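Local coordinates for beta-lactamase Rm3 (PDB 5IQK), which probably hydrolyses beta-lactam antibiotics as a zinc-dependent subclass B3 metallo-beta-lactamase, a hydrolase linked to antibiotic resistance, at residues L72-H77 and L96-P101; R132-G137 and L147-T152; L105-G110 and P126-M131. All blocks are in the same frame, centred on the assembly; numbering follows the deposited sequence.

How the contacts relate
From the N terminus, contact 1 comes first: it closes the crossover from strand 70-74 through helices 80-83 and 86-93 to strand 96-99. Contact 3 follows, bringing the loop at 126-131 back onto helix 101-109 and closing an excursion without helix or strand. Contact 2 closes last, around the hairpin of strands 139-142 and 145-151. The three loops run in series; none nests in or crosses another. Space ties them more closely: strand 131-133 pairs with strand 96-99 of contact 1, and Leu107 of contact 3 packs on Val97 and Ala99. Contact 2 then carries the chain from the seven-strand sheet to the five-strand sheet.

Contact 1 of 3, residues L72-H77 and L96-P101; sequences LILNSH and LVAASP. With ZN (zinc ion), chain C.
Strands 72-74 and 96-99 run parallel, their short axes 29° apart and 4.7 Å at closest approach, as neighbours in the larger sheet of the metallo-beta-lactamase fold. They are the two strands of a beta-alpha-beta crossover through helix 86-93. Ile73 uses both its backbone N and backbone O: its N donates to Leu96 O at 3.0 Å, and its O accepts Ala98 N at 2.8 Å, both nearly along the C=O axis. Asn75 N then reaches Ala98 O and extends the pairing past the strand end. On one face Ile73 and Val97 cross obliquely, Ile73 CB lying 3.9 Å from Val97 CG2 beneath helix 86-93. On the other, Leu74 places CD2 3.7 Å from Ala98 CB, while Leu72, with CG anti to the backbone N, swings CD1 over Leu96 O.

Asn75 also extends CG anti to its backbone N (chi1 173°), with CB against Ala99 CB. Its ND2 donates to His77 O at 2.9 Å, from above the carbonyl plane, and a water accepting from Ser100 N lies within hydrogen-bonding distance of Asn75 OD1 and Ser76 O. These bonds probably help hold the turn at the start of the HxHxDH zinc motif, whose first histidine is His77. His77 ND1 is hydrogen-bonded to Asp179, a second-shell residue that probably helps orient the ring; His79 and His155 complete the protein ligands of this zinc, which His77 NE2 holds at 2.1 Å.

Contact 2 of 3, residues R132-G137 and L147-T152; sequences RLARDG and LTAHAT
Asp136 carries this contact through the rotation of its side chain. With CG anti to the backbone N (chi1 -174°), the carboxylate reaches over to strand 145-151, and OD1 receives the N-H of Ala151 at 2.7 Å on its anti lone pair. The backbone sets Asp136 CB beside the methyl of Ala151, 3.8 Å from its CB. One residue on, Gly137 N donates to Ala149 O at 2.7 Å, coming in from above the carbonyl plane, so two short bonds, to Ala149 O and Ala151 N, hold the turn on both sides of His150. Gly137 has phi 84°, a conformation that suits glycine. On the side facing the strand, Ala149 points its methyl in toward Arg135 O, with Ala134 CB 4.3 Å from Ala149 CB. Thr148, CG2 anti to its backbone N, turns that methyl to Gly137 O. His150 points the other way, and its NE2 is hydrogen-bonded to Thr163.

The loop after strand 131-133 passes across strand 145-151 at about 100°. Ala134 still bonds through its backbone to Ala99 of the seven-strand sheet, while its methyl rests on Leu160 and Trp162 of strand 160-168 and on Phe140 of strand 139-142, and Arg135 touches Pro101 at the start of helix 101-109.

Contact 3 of 3, residues L105-G110 and P126-M131; sequences LDLASG and PPVKDM
The last turn of helix 101-109 settles against an extended loop that wraps past its C-terminal end, and the fit depends on a few interlocking bumps. Leu107 is the main knob of the helix. Its side chain lies beside that of Val128, the two pointing the same way, with Leu107 CG 4.0 Å from Val128 CG2. Met131 comes across it obliquely: chi1 and an extended chi2 (-174°) bring SD to the flank of Leu107, 3.6 Å from CB and 3.7 Å from CD2. The bend at chi3 (-74°) then turns the methyl CE round the helix against Ala108, 3.7 Å from its CB. The small alanine thus offers a shallow shelf for the end of the methionine, and Val128 and the sulfur meet Leu107 on adjacent flanks.

Further along, the ring of Pro127 fills the notch beside the last carbonyls of the helix: its CB is 3.4 Å from Ala108 O, and its CG approaches Ser109 O. Gly110, the first residue to leave the helix, has a positive phi of 72°, and its bare CA lets the backbone of Pro127 come close, CA to CA 4.3 Å. One straight bond fixes the register of loop and helix: Val128 N donates to Leu107 O at 2.8 Å, from above the carbonyl plane, and Pro127 CA makes a CA-H...O contact with the same oxygen.

Beneath, Leu107 and Val128 both rest on Val97 of strand 96-99 and on Leu86 of helix 86-93, joining loop and helix to one apolar layer. The packing is that of a helix laid over one face of a sheet, here an outer layer of the alpha-beta-beta-alpha sandwich characteristic of the metallo-beta-lactamase fold.

Contact 1 of 3, residues L72-H77 and L96-P101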
ATOM      1  N   LEU A  72      -3.550  10.907  10.493  1.00 23.68           N
ATOM      2  CA  LEU A  72      -2.488  10.788   9.495  1.00 20.69           C
ATOM      3  C   LEU A  72      -2.859   9.732   8.471  1.00 20.98           C
ATOM      4  O   LEU A  72      -3.295   8.646   8.834  1.00 21.90           O
ATOM      5  CB  LEU A  72      -1.161  10.425  10.155  1.00 19.77           C
ATOM      6  CG  LEU A  72       0.072  10.243   9.262  1.00 26.16           C
ATOM      7  CD1 LEU A  72       0.423  11.509   8.488  1.00 24.85           C
ATOM      8  CD2 LEU A  72       1.243   9.769  10.093  1.00 23.27           C
ATOM      9  N   ILE A  73      -2.689  10.064   7.195  1.00 21.88           N
ATOM     10  CA  ILE A  73      -2.933   9.131   6.101  1.00 20.93           C
ATOM     11  C   ILE A  73      -1.619   8.884   5.359  1.00 19.30           C
ATOM     12  O   ILE A  73      -0.927   9.840   5.002  1.00 21.44           O
ATOM     13  CB  ILE A  73      -3.977   9.674   5.111  1.00 21.85           C
ATOM     14  CG1 ILE A  73      -5.291   9.975   5.840  1.00 21.95           C
ATOM     15  CG2 ILE A  73      -4.169   8.702   3.944  1.00 20.50           C
ATOM     16  CD1 ILE A  73      -6.302  10.701   4.987  1.00 17.83           C
ATOM     17  N   LEU A  74      -1.274   7.616   5.160  1.00 17.67           N
ATOM     18  CA  LEU A  74      -0.037   7.248   4.473  1.00 18.14           C
ATOM     19  C   LEU A  74      -0.321   6.686   3.089  1.00 18.17           C
ATOM     20  O   LEU A  74      -1.326   6.027   2.872  1.00 19.33           O
ATOM     21  CB  LEU A  74       0.746   6.220   5.278  1.00 17.25           C
ATOM     22  CG  LEU A  74       0.924   6.627   6.748  1.00 20.71           C
ATOM     23  CD1 LEU A  74       1.677   5.556   7.510  1.00 19.75           C
ATOM     24  CD2 LEU A  74       1.610   7.977   6.872  1.00 20.33           C
ATOM     25  N   ASN A  75       0.585   6.953   2.158  1.00 17.27           N
ATOM     26  CA  ASN A  75       0.472   6.450   0.799  1.00 16.97           C
ATOM     27  C   ASN A  75       1.576   5.435   0.496  1.00 18.36           C
ATOM     28  O   ASN A  75       2.690   5.546   1.015  1.00 16.31           O
ATOM     29  CB  ASN A  75       0.531   7.612  -0.198  1.00 18.60           C
ATOM     30  CG  ASN A  75       0.601   7.142  -1.643  1.00 19.29           C
ATOM     31  OD1 ASN A  75       1.596   7.374  -2.337  1.00 18.02           O
ATOM     32  ND2 ASN A  75      -0.439   6.452  -2.091  1.00 19.03           N
ATOM     33  N   SER A  76       1.261   4.442  -0.328  1.00 18.95           N
ATOM     34  CA  SER A  76       2.264   3.503  -0.809  1.00 17.66           C
ATOM     35  C   SER A  76       2.856   4.015  -2.129  1.00 17.69           C
ATOM     36  O   SER A  76       4.049   4.313  -2.209  1.00 17.38           O
ATOM     37  CB  SER A  76       1.661   2.114  -0.996  1.00 20.12           C
ATOM     38  OG  SER A  76       0.532   2.177  -1.847  1.00 18.11           O
ATOM     39  N   HIS A  77       2.022   4.140  -3.157  1.00 16.96           N
ATOM     40  CA  HIS A  77       2.481   4.793  -4.397  1.00 17.74           C
ATOM     41  C   HIS A  77       1.345   5.516  -5.124  1.00 17.43           C
ATOM     42  O   HIS A  77       0.170   5.380  -4.769  1.00 18.53           O
ATOM     43  CB  HIS A  77       3.191   3.795  -5.331  1.00 16.34           C
ATOM     44  CG  HIS A  77       2.320   2.716  -5.915  1.00 18.65           C
ATOM     45  ND1 HIS A  77       1.963   1.585  -5.212  1.00 18.60           N
ATOM     46  CD2 HIS A  77       1.827   2.544  -7.171  1.00 15.69           C
ATOM     47  CE1 HIS A  77       1.244   0.789  -5.989  1.00 19.88           C
ATOM     48  NE2 HIS A  77       1.144   1.348  -7.178  1.00 13.67           N
ATOM     49  N   LEU A  96      -3.356  15.135   7.372  1.00 29.73           N
ATOM     50  CA  LEU A  96      -2.293  15.263   6.380  1.00 31.95           C
ATOM     51  C   LEU A  96      -2.009  13.925   5.722  1.00 28.06           C
ATOM     52  O   LEU A  96      -2.214  12.879   6.336  1.00 29.47           O
ATOM     53  CB  LEU A  96      -1.015  15.806   7.009  1.00 33.89           C
ATOM     54  CG  LEU A  96      -1.109  17.269   7.419  1.00 37.51           C
ATOM     55  CD1 LEU A  96      -0.008  17.617   8.401  1.00 42.14           C
ATOM     56  CD2 LEU A  96      -1.041  18.138   6.171  1.00 38.05           C
ATOM     57  N   VAL A  97      -1.540  13.968   4.476  1.00 29.52           N
ATOM     58  CA  VAL A  97      -1.155  12.765   3.750  1.00 23.81           C
ATOM     59  C   VAL A  97       0.366  12.708   3.594  1.00 23.72           C
ATOM     60  O   VAL A  97       0.987  13.676   3.155  1.00 27.80           O
ATOM     61  CB  VAL A  97      -1.819  12.701   2.350  1.00 24.36           C
ATOM     62  CG1 VAL A  97      -1.221  11.595   1.533  1.00 23.94           C
ATOM     63  CG2 VAL A  97      -3.328  12.513   2.478  1.00 28.40           C
ATOM     64  N   ALA A  98       0.969  11.581   3.953  1.00 20.87           N
ATOM     65  CA  ALA A  98       2.410  11.424   3.775  1.00 22.11           C
ATOM     66  C   ALA A  98       2.702  10.507   2.590  1.00 21.35           C
ATOM     67  O   ALA A  98       2.121   9.429   2.463  1.00 19.49           O
ATOM     68  CB  ALA A  98       3.055  10.882   5.042  1.00 23.41           C
ATOM     69  N   ALA A  99       3.607  10.949   1.729  1.00 19.53           N
ATOM     70  CA  ALA A  99       3.973  10.199   0.535  1.00 17.14           C
ATOM     71  C   ALA A  99       5.407  10.512   0.176  1.00 20.03           C
ATOM     72  O   ALA A  99       5.948  11.529   0.617  1.00 21.33           O
ATOM     73  CB  ALA A  99       3.052  10.533  -0.614  1.00 16.26           C
ATOM     74  N   SER A 100       6.018   9.663  -0.643  1.00 20.07           N
ATOM     75  CA  SER A 100       7.389   9.915  -1.095  1.00 18.21           C
ATOM     76  C   SER A 100       7.442  11.183  -1.942  1.00 19.01           C
ATOM     77  O   SER A 100       6.427  11.618  -2.484  1.00 18.86           O
ATOM     78  CB  SER A 100       7.917   8.726  -1.904  1.00 19.88           C
ATOM     79  OG  SER A 100       7.241   8.627  -3.147  1.00 19.72           O
ATOM     80  N   PRO A 101       8.631  11.785  -2.061  1.00 23.52           N
ATOM     81  CA  PRO A 101       8.767  12.962  -2.925  1.00 22.40           C
ATOM     82  C   PRO A 101       8.242  12.682  -4.332  1.00 19.00           C
ATOM     83  O   PRO A 101       7.524  13.509  -4.895  1.00 18.99           O
ATOM     84  CB  PRO A 101      10.272  13.211  -2.923  1.00 23.31           C
ATOM     85  CG  PRO A 101      10.691  12.748  -1.565  1.00 27.37           C
ATOM     86  CD  PRO A 101       9.852  11.535  -1.275  1.00 24.99           C
TER
HETATM   87 ZN    ZN C 401       0.600   0.486  -8.980  1.00 17.40          ZN
HETATM   88  O   HOH W   1       4.312   7.351  -1.293  1.00 21.97           O
HETATM   89  O   HOH W   2       0.195  -1.781  -7.828  1.00 32.30           O
HETATM   90  O   HOH W   3      -1.085  -0.366  -9.173  1.00 20.81           O

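Contact 2 of 3, residues R132-G137 and L147-T152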
ATOM      1  N   ARG A 132       2.771  15.770   3.347  1.00 24.91           N
ATOM      2  CA  ARG A 132       4.085  15.775   3.983  1.00 32.24           C
ATOM      3  C   ARG A 132       4.978  14.762   3.284  1.00 30.33           C
ATOM      4  O   ARG A 132       4.555  13.653   3.003  1.00 27.38           O
ATOM      5  CB  ARG A 132       3.977  15.454   5.478  1.00 32.01           C
ATOM      6  CG  ARG A 132       3.167  16.463   6.265  1.00 37.72           C
ATOM      7  CD  ARG A 132       3.745  17.859   6.076  1.00 44.62           C
ATOM      8  NE  ARG A 132       2.944  18.902   6.712  1.00 49.56           N
ATOM      9  CZ  ARG A 132       3.081  19.278   7.979  1.00 49.16           C
ATOM     10  NH1 ARG A 132       3.987  18.693   8.752  1.00 55.74           N
ATOM     11  NH2 ARG A 132       2.315  20.240   8.474  1.00 53.94           N
ATOM     12  N   LEU A 133       6.220  15.131   3.004  1.00 24.20           N
ATOM     13  CA  LEU A 133       7.080  14.203   2.282  1.00 23.70           C
ATOM     14  C   LEU A 133       7.649  13.139   3.216  1.00 27.22           C
ATOM     15  O   LEU A 133       8.151  13.456   4.301  1.00 26.95           O
ATOM     16  CB  LEU A 133       8.202  14.970   1.584  1.00 26.81           C
ATOM     17  CG  LEU A 133       7.694  15.957   0.535  1.00 27.11           C
ATOM     18  CD1 LEU A 133       8.856  16.651  -0.160  1.00 29.39           C
ATOM     19  CD2 LEU A 133       6.821  15.245  -0.478  1.00 27.66           C
ATOM     20  N   ALA A 134       7.564  11.886   2.785  1.00 23.36           N
ATOM     21  CA  ALA A 134       8.104  10.751   3.528  1.00 22.85           C
ATOM     22  C   ALA A 134       9.332  10.199   2.813  1.00 24.88           C
ATOM     23  O   ALA A 134       9.226   9.621   1.733  1.00 22.46           O
ATOM     24  CB  ALA A 134       7.056   9.664   3.686  1.00 22.60           C
ATOM     25  N   ARG A 135      10.498  10.370   3.426  1.00 25.10           N
ATOM     26  CA  ARG A 135      11.734   9.887   2.829  1.00 26.28           C
ATOM     27  C   ARG A 135      12.096   8.564   3.490  1.00 24.14           C
ATOM     28  O   ARG A 135      11.551   8.220   4.545  1.00 22.74           O
ATOM     29  CB  ARG A 135      12.842  10.913   3.040  1.00 28.57           C
ATOM     30  CG  ARG A 135      12.448  12.284   2.535  1.00 35.53           C
ATOM     31  CD  ARG A 135      13.589  13.275   2.542  1.00 43.98           C
ATOM     32  NE  ARG A 135      13.120  14.599   2.140  1.00 43.32           N
ATOM     33  CZ  ARG A 135      13.047  15.025   0.886  1.00 41.52           C
ATOM     34  NH1 ARG A 135      13.427  14.235  -0.110  1.00 45.87           N
ATOM     35  NH2 ARG A 135      12.600  16.248   0.631  1.00 43.93           N
ATOM     36  N   ASP A 136      13.020   7.833   2.878  1.00 24.52           N
ATOM     37  CA  ASP A 136      13.475   6.555   3.412  1.00 24.05           C
ATOM     38  C   ASP A 136      13.966   6.690   4.858  1.00 25.36           C
ATOM     39  O   ASP A 136      14.794   7.546   5.178  1.00 24.97           O
ATOM     40  CB  ASP A 136      14.580   5.981   2.521  1.00 23.95           C
ATOM     41  CG  ASP A 136      14.999   4.585   2.932  1.00 26.30           C
ATOM     42  OD1 ASP A 136      14.173   3.661   2.842  1.00 28.49           O
ATOM     43  OD2 ASP A 136      16.170   4.417   3.353  1.00 29.94           O
ATOM     44  N   GLY A 137      13.415   5.864   5.735  1.00 23.21           N
ATOM     45  CA  GLY A 137      13.786   5.887   7.133  1.00 22.33           C
ATOM     46  C   GLY A 137      13.044   6.935   7.940  1.00 22.48           C
ATOM     47  O   GLY A 137      13.307   7.096   9.124  1.00 24.96           O
ATOM     48  N   LEU A 147       5.356   4.955  12.972  1.00 26.62           N
ATOM     49  CA  LEU A 147       5.498   4.328  11.669  1.00 20.87           C
ATOM     50  C   LEU A 147       6.823   4.742  11.062  1.00 25.79           C
ATOM     51  O   LEU A 147       7.305   5.849  11.322  1.00 25.90           O
ATOM     52  CB  LEU A 147       4.333   4.717  10.771  1.00 27.48           C
ATOM     53  CG  LEU A 147       3.022   4.168  11.327  1.00 28.84           C
ATOM     54  CD1 LEU A 147       2.014   5.280  11.479  1.00 33.46           C
ATOM     55  CD2 LEU A 147       2.496   3.085  10.404  1.00 30.44           C
ATOM     56  N   THR A 148       7.425   3.847  10.289  1.00 25.17           N
ATOM     57  CA  THR A 148       8.673   4.147   9.603  1.00 21.45           C
ATOM     58  C   THR A 148       8.507   3.847   8.124  1.00 22.24           C
ATOM     59  O   THR A 148       7.981   2.800   7.740  1.00 22.04           O
ATOM     60  CB  THR A 148       9.863   3.342  10.179  1.00 22.10           C
ATOM     61  OG1 THR A 148      10.009   3.643  11.567  1.00 23.49           O
ATOM     62  CG2 THR A 148      11.161   3.697   9.469  1.00 19.71           C
ATOM     63  N   ALA A 149       8.922   4.800   7.300  1.00 20.01           N
ATOM     64  CA  ALA A 149       8.849   4.656   5.851  1.00 19.87           C
ATOM     65  C   ALA A 149      10.099   3.986   5.299  1.00 22.77           C
ATOM     66  O   ALA A 149      11.212   4.247   5.754  1.00 23.67           O
ATOM     67  CB  ALA A 149       8.649   6.010   5.212  1.00 21.85           C
ATOM     68  N   HIS A 150       9.911   3.121   4.311  1.00 22.43           N
ATOM     69  CA  HIS A 150      11.027   2.473   3.642  1.00 21.70           C
ATOM     70  C   HIS A 150      10.858   2.660   2.149  1.00 20.70           C
ATOM     71  O   HIS A 150       9.869   2.205   1.575  1.00 19.79           O
ATOM     72  CB  HIS A 150      11.095   0.986   3.989  1.00 22.21           C
ATOM     73  CG  HIS A 150      11.149   0.716   5.456  1.00 23.04           C
ATOM     74  ND1 HIS A 150      12.335   0.583   6.146  1.00 26.12           N
ATOM     75  CD2 HIS A 150      10.163   0.579   6.373  1.00 23.93           C
ATOM     76  CE1 HIS A 150      12.075   0.366   7.422  1.00 25.27           C
ATOM     77  NE2 HIS A 150      10.764   0.358   7.586  1.00 22.94           N
ATOM     78  N   ALA A 151      11.819   3.322   1.514  1.00 19.68           N
ATOM     79  CA  ALA A 151      11.729   3.514   0.065  1.00 20.55           C
ATOM     80  C   ALA A 151      11.763   2.166  -0.648  1.00 20.04           C
ATOM     81  O   ALA A 151      12.726   1.407  -0.487  1.00 21.84           O
ATOM     82  CB  ALA A 151      12.863   4.412  -0.429  1.00 23.79           C
ATOM     83  N   THR A 152      10.709   1.860  -1.414  1.00 18.87           N
ATOM     84  CA  THR A 152      10.670   0.619  -2.201  1.00 16.83           C
ATOM     85  C   THR A 152      10.134   0.843  -3.618  1.00 18.19           C
ATOM     86  O   THR A 152       9.095   0.310  -4.010  1.00 18.01           O
ATOM     87  CB  THR A 152       9.819  -0.492  -1.497  1.00 20.06           C
ATOM     88  OG1 THR A 152       8.475  -0.037  -1.271  1.00 18.47           O
ATOM     89  CG2 THR A 152      10.463  -0.902  -0.175  1.00 22.03           C
TER

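Contact 3 of 3, residues L105-G110 and P126-M131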
ATOM      1  N   LEU A 105       4.346  14.070  -6.106  1.00 21.55           N
ATOM      2  CA  LEU A 105       4.160  14.773  -7.368  1.00 22.33           C
ATOM      3  C   LEU A 105       2.929  14.243  -8.086  1.00 25.04           C
ATOM      4  O   LEU A 105       2.134  15.025  -8.615  1.00 25.72           O
ATOM      5  CB  LEU A 105       5.392  14.639  -8.259  1.00 22.50           C
ATOM      6  CG  LEU A 105       6.665  15.341  -7.793  1.00 26.64           C
ATOM      7  CD1 LEU A 105       7.802  14.974  -8.730  1.00 27.34           C
ATOM      8  CD2 LEU A 105       6.455  16.844  -7.751  1.00 31.17           C
ATOM      9  N   ASP A 106       2.764  12.919  -8.107  1.00 23.45           N
ATOM     10  CA  ASP A 106       1.559  12.323  -8.694  1.00 22.21           C
ATOM     11  C   ASP A 106       0.302  12.776  -7.948  1.00 26.42           C
ATOM     12  O   ASP A 106      -0.679  13.196  -8.564  1.00 25.89           O
ATOM     13  CB  ASP A 106       1.606  10.788  -8.669  1.00 20.08           C
ATOM     14  CG  ASP A 106       2.807  10.211  -9.387  1.00 23.83           C
ATOM     15  OD1 ASP A 106       3.442  10.928 -10.183  1.00 23.52           O
ATOM     16  OD2 ASP A 106       3.108   9.022  -9.150  1.00 23.42           O
ATOM     17  N   LEU A 107       0.338  12.682  -6.618  1.00 22.69           N
ATOM     18  CA  LEU A 107      -0.820  13.023  -5.792  1.00 23.49           C
ATOM     19  C   LEU A 107      -1.259  14.467  -5.994  1.00 25.76           C
ATOM     20  O   LEU A 107      -2.457  14.749  -6.085  1.00 25.46           O
ATOM     21  CB  LEU A 107      -0.518  12.777  -4.312  1.00 26.41           C
ATOM     22  CG  LEU A 107      -0.814  11.380  -3.764  1.00 21.97           C
ATOM     23  CD1 LEU A 107      -0.118  10.270  -4.563  1.00 22.02           C
ATOM     24  CD2 LEU A 107      -0.428  11.332  -2.294  1.00 21.77           C
ATOM     25  N   ALA A 108      -0.285  15.369  -6.087  1.00 26.95           N
ATOM     26  CA  ALA A 108      -0.564  16.794  -6.208  1.00 28.19           C
ATOM     27  C   ALA A 108      -1.254  17.157  -7.526  1.00 28.44           C
ATOM     28  O   ALA A 108      -2.041  18.107  -7.580  1.00 32.24           O
ATOM     29  CB  ALA A 108       0.734  17.604  -6.048  1.00 26.20           C
ATOM     30  N   SER A 109      -0.986  16.394  -8.580  1.00 28.20           N
ATOM     31  CA  SER A 109      -1.563  16.701  -9.881  1.00 30.80           C
ATOM     32  C   SER A 109      -2.685  15.736 -10.244  1.00 28.21           C
ATOM     33  O   SER A 109      -3.439  15.974 -11.185  1.00 29.47           O
ATOM     34  CB  SER A 109      -0.483  16.663 -10.964  1.00 31.65           C
ATOM     35  OG  SER A 109       0.060  15.359 -11.082  1.00 30.99           O
ATOM     36  N   GLY A 110      -2.795  14.653  -9.485  1.00 26.61           N
ATOM     37  CA  GLY A 110      -3.797  13.636  -9.748  1.00 27.11           C
ATOM     38  C   GLY A 110      -3.461  12.816 -10.988  1.00 25.03           C
ATOM     39  O   GLY A 110      -4.342  12.212 -11.600  1.00 26.45           O
ATOM     40  N   PRO A 126      -8.651  12.694  -8.291  1.00 22.84           N
ATOM     41  CA  PRO A 126      -8.690  13.951  -7.533  1.00 25.61           C
ATOM     42  C   PRO A 126      -7.363  14.314  -6.869  1.00 23.30           C
ATOM     43  O   PRO A 126      -6.805  13.504  -6.134  1.00 25.92           O
ATOM     44  CB  PRO A 126      -9.768  13.684  -6.477  1.00 23.66           C
ATOM     45  CG  PRO A 126     -10.666  12.687  -7.123  1.00 26.84           C
ATOM     46  CD  PRO A 126      -9.747  11.788  -7.889  1.00 24.66           C
ATOM     47  N   PRO A 127      -6.851  15.522  -7.145  1.00 26.71           N
ATOM     48  CA  PRO A 127      -5.567  15.941  -6.571  1.00 28.78           C
ATOM     49  C   PRO A 127      -5.613  16.035  -5.044  1.00 30.13           C
ATOM     50  O   PRO A 127      -6.625  16.456  -4.476  1.00 25.88           O
ATOM     51  CB  PRO A 127      -5.338  17.323  -7.198  1.00 25.09           C
ATOM     52  CG  PRO A 127      -6.169  17.313  -8.450  1.00 30.32           C
ATOM     53  CD  PRO A 127      -7.396  16.531  -8.067  1.00 23.01           C
ATOM     54  N   VAL A 128      -4.514  15.665  -4.391  1.00 28.61           N
ATOM     55  CA  VAL A 128      -4.433  15.750  -2.941  1.00 26.59           C
ATOM     56  C   VAL A 128      -3.835  17.096  -2.599  1.00 32.03           C
ATOM     57  O   VAL A 128      -2.775  17.461  -3.112  1.00 33.66           O
ATOM     58  CB  VAL A 128      -3.588  14.627  -2.335  1.00 27.70           C
ATOM     59  CG1 VAL A 128      -3.531  14.793  -0.821  1.00 26.74           C
ATOM     60  CG2 VAL A 128      -4.177  13.275  -2.702  1.00 26.06           C
ATOM     61  N   LYS A 129      -4.533  17.819  -1.733  1.00 38.55           N
ATOM     62  CA  LYS A 129      -4.256  19.216  -1.449  1.00 39.72           C
ATOM     63  C   LYS A 129      -3.049  19.414  -0.518  1.00 40.56           C
ATOM     64  O   LYS A 129      -2.149  20.198  -0.817  1.00 43.57           O
ATOM     65  CB  LYS A 129      -5.533  19.842  -0.863  1.00 45.11           C
ATOM     66  CG  LYS A 129      -5.642  21.361  -0.921  1.00 49.25           C
ATOM     67  CD  LYS A 129      -6.877  21.840  -0.144  1.00 50.80           C
ATOM     68  CE  LYS A 129      -7.245  23.277  -0.498  1.00 46.90           C
ATOM     69  NZ  LYS A 129      -8.239  23.880   0.441  1.00 47.68           N
ATOM     70  N   ASP A 130      -3.038  18.710   0.608  1.00 39.39           N
ATOM     71  CA  ASP A 130      -2.049  18.959   1.661  1.00 39.44           C
ATOM     72  C   ASP A 130      -1.232  17.718   1.997  1.00 35.80           C
ATOM     73  O   ASP A 130      -1.789  16.672   2.337  1.00 34.27           O
ATOM     74  CB  ASP A 130      -2.741  19.497   2.909  1.00 40.28           C
ATOM     75  CG  ASP A 130      -3.473  20.793   2.644  1.00 45.36           C
ATOM     76  OD1 ASP A 130      -2.833  21.740   2.138  1.00 47.85           O
ATOM     77  OD2 ASP A 130      -4.687  20.862   2.927  1.00 49.69           O
ATOM     78  N   MET A 131       0.090  17.832   1.902  1.00 34.15           N
ATOM     79  CA  MET A 131       0.954  16.659   2.021  1.00 31.52           C
ATOM     80  C   MET A 131       2.237  16.865   2.819  1.00 29.68           C
ATOM     81  O   MET A 131       2.722  17.980   2.957  1.00 37.62           O
ATOM     82  CB  MET A 131       1.319  16.161   0.630  1.00 28.80           C
ATOM     83  CG  MET A 131       0.157  15.527  -0.101  1.00 31.94           C
ATOM     84  SD  MET A 131       0.721  14.840  -1.640  1.00 37.04           S
ATOM     85  CE  MET A 131       0.955  16.323  -2.615  1.00 32.11           C
TER